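Local coordinates for DNA processing protein DprA (Streptococcus pneumoniae, PDB 3UQZ) that binds single-stranded DNA cooperatively and helps load RecA recombinase onto it during natural transformation, at residues Tyr81-Leu85 / Ile211-Arg217. Residues are numbered along the deposited sequence; the frame is centred on the assembly and turned at random.
Sequences YPWDL and IIAGLCR
Leu-85 is the bump and the end of helix 204-215 supplies the hollow in this example of a short helical turn docking on a longer helix through a glycine. At Gly-214, where no side chain stands in the way, the two backbones come close, with CA of Leu-85 only 4.7 Å from CA of Gly-214. The fork of Leu-85 lies against the bare glycine backbone. With CG anti to the backbone N (chi1 -174°), the second torsion brings CD1 to rest on the glycine main chain, 3.9 Å from Gly-214 C, and lets it reach CG2 of Ile-211 one turn back. The other branch, CD2, meets Leu-215 CD1 at 3.7 Å. Leu-215 CD1 also touches Pro-82 CG, and so fills the notch between Leu-85 and the proline ring; although the CB of Leu-215 points away from segment 81-85, its tip turns back toward it.

Beside this apolar patch runs a polar seam. Arg-217, its chain bent at chi2 and chi3, crosses Asp-84 at about a right angle and gives NH1 to OD2 in a salt bridge of 2.8 Å. The oxygen lies in the guanidinium plane and accepts through its syn lone pair, yet the carboxylate is turned 71° from that plane, so the groups do not pair flat in a two-pronged bridge; the bond from NH1 is bent (142°). A water donates to both Asp-84 OD2 and Leu-215 O, tying the carboxylate to the helix end. Arg-242 hydrogen-bonds the carbonyl oxygens of Gly-214 and, weakly, Asp-84, bridging two acceptors that lie close together.

Deeper in the Rossmann-like domain, Leu-215 packs on Val-139 of the central sheet. The chemistry thus grades from buried hydrocarbon to a partly exposed ion pair, whose positive partner probably helps stabilise Asp-84 as a carboxylate.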
loop_
_atom_site.group_PDB
_atom_site.type_symbol
_atom_site.label_atom_id
_atom_site.label_comp_id
_atom_site.label_asym_id
_atom_site.label_seq_id
_atom_site.Cartn_x
_atom_site.Cartn_y
_atom_site.Cartn_z
ATOM N N TYR A 81 26.445 -4.257 -24.943
ATOM C CA TYR A 81 25.389 -3.332 -24.562
ATOM C C TYR A 81 24.117 -4.135 -24.185
ATOM O O TYR A 81 23.643 -4.932 -25.008
ATOM C CB TYR A 81 25.117 -2.316 -25.688
ATOM C CG TYR A 81 24.298 -1.119 -25.256
ATOM C CD1 TYR A 81 24.909 0.083 -24.920
ATOM C CD2 TYR A 81 22.904 -1.179 -25.217
ATOM C CE1 TYR A 81 24.156 1.200 -24.565
ATOM C CE2 TYR A 81 22.144 -0.076 -24.838
ATOM C CZ TYR A 81 22.775 1.113 -24.518
ATOM O OH TYR A 81 22.022 2.201 -24.161
ATOM N N PRO A 82 23.615 -3.987 -22.918
ATOM C CA PRO A 82 22.435 -4.774 -22.501
ATOM C C PRO A 82 21.142 -4.423 -23.232
ATOM O O PRO A 82 20.796 -3.249 -23.381
ATOM C CB PRO A 82 22.363 -4.574 -20.984
ATOM C CG PRO A 82 23.136 -3.374 -20.713
ATOM C CD PRO A 82 24.101 -3.119 -21.824
ATOM N N TRP A 83 20.441 -5.470 -23.694
ATOM C CA TRP A 83 19.219 -5.385 -24.483
ATOM C C TRP A 83 18.067 -4.665 -23.821
ATOM O O TRP A 83 17.304 -4.017 -24.527
ATOM C CB TRP A 83 18.804 -6.773 -24.991
ATOM C CG TRP A 83 19.667 -7.341 -26.090
ATOM C CD1 TRP A 83 20.743 -6.751 -26.689
ATOM C CD2 TRP A 83 19.500 -8.615 -26.733
ATOM N NE1 TRP A 83 21.269 -7.585 -27.647
ATOM C CE2 TRP A 83 20.515 -8.729 -27.708
ATOM C CE3 TRP A 83 18.570 -9.665 -26.598
ATOM C CZ2 TRP A 83 20.623 -9.848 -28.548
ATOM C CZ3 TRP A 83 18.671 -10.762 -27.439
ATOM C CH2 TRP A 83 19.688 -10.847 -28.398
ATOM N N ASP A 84 17.925 -4.761 -22.489
ATOM C CA ASP A 84 16.853 -4.064 -21.779
ATOM C C ASP A 84 17.041 -2.551 -21.856
ATOM O O ASP A 84 16.062 -1.834 -22.051
ATOM C CB ASP A 84 16.770 -4.516 -20.316
ATOM C CG ASP A 84 16.182 -5.898 -20.104
ATOM O OD1 ASP A 84 15.104 -6.184 -20.678
ATOM O OD2 ASP A 84 16.767 -6.675 -19.321
ATOM N N LEU A 85 18.293 -2.070 -21.718
ATOM C CA LEU A 85 18.628 -0.651 -21.807
ATOM C C LEU A 85 18.395 -0.086 -23.224
ATOM O O LEU A 85 17.996 1.064 -23.353
ATOM C CB LEU A 85 20.076 -0.392 -21.303
ATOM C CG LEU A 85 20.551 1.068 -21.198
ATOM C CD1 LEU A 85 19.702 1.890 -20.220
ATOM C CD2 LEU A 85 22.013 1.133 -20.841
ATOM N N ILE A 211 18.846 5.645 -17.035
ATOM C CA ILE A 211 19.754 4.498 -17.198
ATOM C C ILE A 211 19.541 3.491 -16.055
ATOM O O ILE A 211 19.443 2.295 -16.333
ATOM C CB ILE A 211 21.244 4.941 -17.333
ATOM C CG1 ILE A 211 21.422 5.964 -18.470
ATOM C CG2 ILE A 211 22.185 3.723 -17.514
ATOM C CD1 ILE A 211 22.729 6.766 -18.430
ATOM N N ILE A 212 19.467 3.971 -14.778
ATOM C CA ILE A 212 19.215 3.131 -13.597
ATOM C C ILE A 212 17.958 2.284 -13.836
ATOM O O ILE A 212 18.020 1.059 -13.713
ATOM C CB ILE A 212 19.105 3.963 -12.282
ATOM C CG1 ILE A 212 20.444 4.650 -11.915
ATOM C CG2 ILE A 212 18.593 3.094 -11.109
ATOM C CD1 ILE A 212 20.353 5.633 -10.812
ATOM N N ALA A 213 16.841 2.934 -14.216
ATOM C CA ALA A 213 15.573 2.266 -14.495
ATOM C C ALA A 213 15.669 1.370 -15.731
ATOM O O ALA A 213 15.297 0.204 -15.649
ATOM C CB ALA A 213 14.468 3.295 -14.667
ATOM N N GLY A 214 16.215 1.902 -16.829
ATOM C CA GLY A 214 16.374 1.211 -18.110
ATOM C C GLY A 214 17.158 -0.087 -18.080
ATOM O O GLY A 214 16.839 -1.029 -18.810
ATOM N N LEU A 215 18.188 -0.144 -17.229
ATOM C CA LEU A 215 19.049 -1.305 -17.025
ATOM C C LEU A 215 18.293 -2.504 -16.416
ATOM O O LEU A 215 18.682 -3.642 -16.648
ATOM C CB LEU A 215 20.164 -0.884 -16.055
ATOM C CG LEU A 215 21.649 -1.072 -16.404
ATOM C CD1 LEU A 215 21.914 -1.155 -17.890
ATOM C CD2 LEU A 215 22.483 0.029 -15.775
ATOM N N CYS A 216 17.233 -2.247 -15.626
ATOM C CA CYS A 216 16.509 -3.257 -14.844
ATOM C C CYS A 216 15.071 -3.574 -15.250
ATOM O O CYS A 216 14.388 -2.751 -15.857
ATOM C CB CYS A 216 16.597 -2.915 -13.360
ATOM S SG CYS A 216 18.135 -2.090 -12.887
ATOM N N ARG A 217 14.602 -4.774 -14.850
ATOM C CA ARG A 217 13.237 -5.264 -15.099
ATOM C C ARG A 217 12.259 -4.808 -13.993
ATOM O O ARG A 217 11.041 -4.891 -14.179
ATOM C CB ARG A 217 13.219 -6.798 -15.243
ATOM C CG ARG A 217 14.149 -7.347 -16.324
ATOM C CD ARG A 217 13.483 -7.427 -17.680
ATOM N NE ARG A 217 13.263 -8.816 -18.089
ATOM C CZ ARG A 217 14.128 -9.552 -18.785
ATOM N NH1 ARG A 217 15.302 -9.048 -19.147
ATOM N NH2 ARG A 217 13.826 -10.800 -19.119
HETATM O O HOH W 1 17.820 -6.129 -16.759
#